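Local structure of Pbp related beta-lactamase (Pyrococcus abyssi, 2QMI) at residues R17-D29 with K320-P333. The protein is an archaeal peptidase, probably of the serine type, related to penicillin-binding proteins and beta-lactamases, which assembles into a self-compartmentalizing octamer and probably cleaves peptides inside it. Sequence-based numbering, arbitrary orientation.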
loop_
_atom_site.group_PDB
_atom_site.type_symbol
_atom_site.label_atom_id
_atom_site.label_comp_id
_atom_site.label_asym_id
_atom_site.label_seq_id
_atom_site.Cartn_x
_atom_site.Cartn_y
_atom_site.Cartn_z
ATOM N N ARG A 17 10.978 -26.835 12.879
ATOM C CA ARG A 17 11.906 -25.822 12.376
ATOM C C ARG A 17 11.954 -25.776 10.851
ATOM O O ARG A 17 12.812 -25.103 10.261
ATOM C CB ARG A 17 13.307 -26.088 12.961
ATOM C CG ARG A 17 13.341 -26.174 14.498
ATOM C CD ARG A 17 13.162 -24.797 15.162
ATOM N NE ARG A 17 14.384 -23.997 15.077
ATOM C CZ ARG A 17 15.333 -23.979 16.011
ATOM N NH1 ARG A 17 16.420 -23.232 15.842
ATOM N NH2 ARG A 17 15.175 -24.681 17.134
ATOM N N LYS A 18 11.020 -26.487 10.225
ATOM C CA LYS A 18 10.919 -26.573 8.772
ATOM C C LYS A 18 12.229 -26.931 8.071
ATOM O O LYS A 18 12.734 -26.163 7.246
ATOM C CB LYS A 18 10.367 -25.268 8.189
ATOM C CG LYS A 18 9.879 -25.432 6.747
ATOM C CD LYS A 18 8.835 -24.391 6.346
ATOM C CE LYS A 18 8.161 -24.797 5.034
ATOM N NZ LYS A 18 7.116 -23.843 4.569
ATOM N N VAL A 19 12.777 -28.100 8.397
ATOM C CA VAL A 19 14.018 -28.560 7.776
ATOM C C VAL A 19 13.646 -29.547 6.662
ATOM O O VAL A 19 12.860 -30.464 6.879
ATOM C CB VAL A 19 14.947 -29.267 8.799
ATOM C CG1 VAL A 19 16.272 -29.624 8.138
ATOM C CG2 VAL A 19 15.180 -28.365 10.014
ATOM N N PRO A 20 14.210 -29.365 5.457
ATOM C CA PRO A 20 13.940 -30.229 4.298
ATOM C C PRO A 20 14.365 -31.697 4.464
ATOM O O PRO A 20 13.544 -32.603 4.342
ATOM C CB PRO A 20 14.710 -29.545 3.164
ATOM C CG PRO A 20 14.852 -28.105 3.635
ATOM C CD PRO A 20 15.149 -28.291 5.098
ATOM N N GLY A 21 15.651 -31.915 4.722
ATOM C CA GLY A 21 16.169 -33.262 4.876
ATOM C C GLY A 21 17.360 -33.316 5.817
ATOM O O GLY A 21 17.985 -32.292 6.087
ATOM N N ILE A 22 17.671 -34.515 6.310
ATOM C CA ILE A 22 18.776 -34.730 7.238
ATOM C C ILE A 22 19.349 -36.147 7.124
ATOM O O ILE A 22 18.623 -37.100 6.850
ATOM C CB ILE A 22 18.315 -34.522 8.707
ATOM C CG1 ILE A 22 18.295 -33.032 9.050
ATOM C CG2 ILE A 22 19.215 -35.301 9.660
ATOM C CD1 ILE A 22 17.833 -32.721 10.473
ATOM N N SER A 23 20.656 -36.279 7.338
ATOM C CA SER A 23 21.308 -37.584 7.299
ATOM C C SER A 23 22.132 -37.755 8.562
ATOM O O SER A 23 22.670 -36.783 9.090
ATOM C CB SER A 23 22.215 -37.708 6.073
ATOM O OG SER A 23 21.454 -37.981 4.912
ATOM N N ILE A 24 22.231 -38.987 9.045
ATOM C CA ILE A 24 23.004 -39.266 10.252
ATOM C C ILE A 24 23.581 -40.682 10.259
ATOM O O ILE A 24 22.938 -41.633 9.809
ATOM C CB ILE A 24 22.133 -39.075 11.526
ATOM C CG1 ILE A 24 22.959 -39.348 12.790
ATOM C CG2 ILE A 24 20.929 -40.002 11.469
ATOM C CD1 ILE A 24 22.204 -39.113 14.098
ATOM N N SER A 25 24.808 -40.812 10.748
ATOM C CA SER A 25 25.439 -42.124 10.852
ATOM C C SER A 25 26.007 -42.230 12.263
ATOM O O SER A 25 26.448 -41.230 12.836
ATOM C CB SER A 25 26.541 -42.294 9.799
ATOM O OG SER A 25 27.570 -41.340 9.963
ATOM N N ILE A 26 25.959 -43.429 12.840
ATOM C CA ILE A 26 26.467 -43.636 14.198
ATOM C C ILE A 26 27.528 -44.724 14.247
ATOM O O ILE A 26 27.359 -45.795 13.662
ATOM C CB ILE A 26 25.348 -44.042 15.178
ATOM C CG1 ILE A 26 24.195 -43.043 15.111
ATOM C CG2 ILE A 26 25.893 -44.072 16.602
ATOM C CD1 ILE A 26 23.085 -43.354 16.096
ATOM N N ILE A 27 28.613 -44.440 14.962
ATOM C CA ILE A 27 29.718 -45.378 15.108
ATOM C C ILE A 27 29.837 -45.888 16.539
ATOM O O ILE A 27 29.991 -45.100 17.480
ATOM C CB ILE A 27 31.076 -44.730 14.774
ATOM C CG1 ILE A 27 30.988 -43.934 13.476
ATOM C CG2 ILE A 27 32.142 -45.808 14.660
ATOM C CD1 ILE A 27 32.253 -43.187 13.166
ATOM N N LYS A 28 29.775 -47.210 16.687
ATOM C CA LYS A 28 29.910 -47.878 17.976
ATOM C C LYS A 28 31.219 -48.645 17.818
ATOM O O LYS A 28 31.269 -49.661 17.116
ATOM C CB LYS A 28 28.766 -48.863 18.196
ATOM C CG LYS A 28 28.730 -49.517 19.574
ATOM C CD LYS A 28 27.888 -48.710 20.543
ATOM C CE LYS A 28 27.585 -49.500 21.811
ATOM N NZ LYS A 28 28.824 -49.927 22.533
ATOM N N ASP A 29 32.266 -48.137 18.470
ATOM C CA ASP A 29 33.617 -48.688 18.404
ATOM C C ASP A 29 34.167 -48.786 16.972
ATOM O O ASP A 29 34.624 -47.769 16.410
ATOM C CB ASP A 29 33.739 -50.043 19.156
ATOM C CG ASP A 29 32.723 -51.083 18.717
ATOM O OD1 ASP A 29 32.789 -51.542 17.557
ATOM O OD2 ASP A 29 31.858 -51.455 19.545
ATOM N N LYS A 320 34.682 -44.867 22.552
ATOM C CA LYS A 320 34.730 -45.300 21.161
ATOM C C LYS A 320 33.433 -45.104 20.385
ATOM O O LYS A 320 33.015 -45.965 19.617
ATOM C CB LYS A 320 35.180 -46.756 21.083
ATOM C CG LYS A 320 36.680 -46.911 21.286
ATOM C CD LYS A 320 37.125 -48.351 21.135
ATOM C CE LYS A 320 36.538 -49.225 22.246
ATOM N NZ LYS A 320 36.998 -50.634 22.113
ATOM N N ILE A 321 32.810 -43.949 20.575
ATOM C CA ILE A 321 31.572 -43.637 19.880
ATOM C C ILE A 321 31.748 -42.346 19.078
ATOM O O ILE A 321 32.631 -41.539 19.368
ATOM C CB ILE A 321 30.396 -43.492 20.888
ATOM C CG1 ILE A 321 30.830 -42.623 22.072
ATOM C CG2 ILE A 321 29.941 -44.886 21.364
ATOM C CD1 ILE A 321 29.741 -42.356 23.086
ATOM N N GLY A 322 30.916 -42.162 18.058
ATOM C CA GLY A 322 31.015 -40.967 17.238
ATOM C C GLY A 322 29.756 -40.777 16.422
ATOM O O GLY A 322 29.057 -41.744 16.133
ATOM N N VAL A 323 29.462 -39.533 16.054
ATOM C CA VAL A 323 28.262 -39.238 15.279
ATOM C C VAL A 323 28.481 -38.172 14.205
ATOM O O VAL A 323 29.175 -37.170 14.421
ATOM C CB VAL A 323 27.112 -38.758 16.196
ATOM C CG1 VAL A 323 25.808 -38.652 15.399
ATOM C CG2 VAL A 323 26.950 -39.708 17.373
ATOM N N ALA A 324 27.879 -38.402 13.044
ATOM C CA ALA A 324 27.963 -37.469 11.938
ATOM C C ALA A 324 26.536 -37.129 11.527
ATOM O O ALA A 324 25.715 -38.028 11.320
ATOM C CB ALA A 324 28.712 -38.095 10.772
ATOM N N VAL A 325 26.250 -35.832 11.432
ATOM C CA VAL A 325 24.935 -35.333 11.034
ATOM C C VAL A 325 25.071 -34.243 9.959
ATOM O O VAL A 325 25.805 -33.263 10.138
ATOM C CB VAL A 325 24.173 -34.730 12.236
ATOM C CG1 VAL A 325 22.799 -34.216 11.792
ATOM C CG2 VAL A 325 24.023 -35.768 13.332
ATOM N N LEU A 326 24.370 -34.421 8.843
ATOM C CA LEU A 326 24.399 -33.442 7.764
ATOM C C LEU A 326 22.984 -32.914 7.542
ATOM O O LEU A 326 22.014 -33.653 7.685
ATOM C CB LEU A 326 24.959 -34.069 6.481
ATOM C CG LEU A 326 26.449 -34.415 6.559
ATOM C CD1 LEU A 326 26.938 -34.961 5.229
ATOM C CD2 LEU A 326 27.231 -33.166 6.945
ATOM N N GLU A 327 22.871 -31.639 7.190
ATOM C CA GLU A 327 21.569 -31.024 6.997
ATOM C C GLU A 327 21.445 -30.109 5.777
ATOM O O GLU A 327 22.352 -29.346 5.451
ATOM C CB GLU A 327 21.184 -30.247 8.260
ATOM C CG GLU A 327 19.743 -29.767 8.289
ATOM C CD GLU A 327 19.418 -29.013 9.564
ATOM O OE1 GLU A 327 19.775 -29.520 10.655
ATOM O OE2 GLU A 327 18.801 -27.921 9.471
ATOM N N ASN A 328 20.275 -30.197 5.149
ATOM C CA ASN A 328 19.873 -29.464 3.951
ATOM C C ASN A 328 19.529 -27.986 4.154
ATOM O O ASN A 328 18.895 -27.381 3.295
ATOM C CB ASN A 328 18.649 -30.158 3.349
ATOM C CG ASN A 328 18.821 -30.452 1.896
ATOM O OD1 ASN A 328 19.919 -30.308 1.369
ATOM N ND2 ASN A 328 17.753 -30.879 1.231
ATOM N N SER A 329 19.927 -27.422 5.290
ATOM C CA SER A 329 19.650 -26.021 5.609
ATOM C C SER A 329 20.207 -25.732 6.999
ATOM O O SER A 329 21.046 -26.485 7.497
ATOM C CB SER A 329 18.136 -25.751 5.585
ATOM O OG SER A 329 17.449 -26.586 6.508
ATOM N N SER A 330 19.760 -24.642 7.618
ATOM C CA SER A 330 20.226 -24.314 8.964
ATOM C C SER A 330 19.021 -24.147 9.886
ATOM O O SER A 330 19.049 -23.349 10.824
ATOM C CB SER A 330 21.055 -23.027 8.957
ATOM O OG SER A 330 20.231 -21.900 8.723
ATOM N N GLY A 331 17.967 -24.912 9.606
ATOM C CA GLY A 331 16.753 -24.846 10.401
ATOM C C GLY A 331 16.921 -25.309 11.840
ATOM O O GLY A 331 16.313 -24.746 12.753
ATOM N N TYR A 332 17.721 -26.353 12.040
ATOM C CA TYR A 332 17.978 -26.876 13.377
ATOM C C TYR A 332 19.446 -27.309 13.475
ATOM O O TYR A 332 19.938 -28.053 12.628
ATOM C CB TYR A 332 17.061 -28.059 13.673
ATOM C CG TYR A 332 17.057 -28.442 15.127
ATOM C CD1 TYR A 332 16.526 -27.584 16.093
ATOM C CD2 TYR A 332 17.624 -29.638 15.548
ATOM C CE1 TYR A 332 16.568 -27.914 17.449
ATOM C CE2 TYR A 332 17.671 -29.978 16.896
ATOM C CZ TYR A 332 17.148 -29.116 17.843
ATOM O OH TYR A 332 17.225 -29.450 19.182
ATOM N N PRO A 333 20.156 -26.857 14.523
ATOM C CA PRO A 333 21.572 -27.190 14.727
ATOM C C PRO A 333 21.907 -28.679 14.701
ATOM O O PRO A 333 21.472 -29.438 15.564
ATOM C CB PRO A 333 21.887 -26.561 16.085
ATOM C CG PRO A 333 20.873 -25.453 16.206
ATOM C CD PRO A 333 19.631 -26.098 15.668
HETATM O O HOH W 1 13.987 -22.863 11.444
HETATM O O HOH W 2 15.205 -24.997 7.732
#
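Ser23 and Leu326 pair through two backbone hydrogen bonds, Ser23 N to Leu326 O at 3.0 Å and Leu326 N to Ser23 O at 2.9 Å. Ser25 with Ala324 and Ile27 with Gly322 repeat this antiparallel hydrogen-bonded pairing, and with strand axes at 169° strands 21-28 and 321-327 are regularly antiparallel. In the non-hydrogen-bonded pairs between them, Ile24 and Val325 lie side by side and point the same way, Ile24 CG1 3.8 Å from Val325 CG2. With CG1 anti to N (chi1 -179°) and the chain extended beyond it, Ile24 CD1 reaches Val323 CG1 at 3.9 Å. These strands belong to the antiparallel sheet of the beta-lactamase/penicillin-binding-protein fold, where the N-terminal strand 21-28 lies between 31-38 and the late strand 321-327. At the end of the latter the extended Glu327 side chain runs past Ile22, its CG 3.7 Å from Ile22 CG1, and crosses Val19 at about a right angle. The Glu327 carboxylate turns back on its own segment: OE2 accepts Tyr332 N on its syn lone pair, with a nearly straight 171° N-H...O angle. Farther along, the Tyr332 ring points its edge at a face of the Arg17 guanidinium, CD1 3.4 Å from Arg17 NH2, the two planes almost perpendicular. Helix 334-345 covers the Ile22, Ile26 and Val323 face; helix 241-252 packs on Ser23, Ile27 and Leu326. Hydroxyls on that second face are hydrogen-bonded, Ser23 OG with Thr50 O and Tyr55 OH, Ser25 OG with Val241 O. Just before strand 21-28, Val19 O accepts a hydrogen bond from NE1 of Trp130 of a neighbouring subunit.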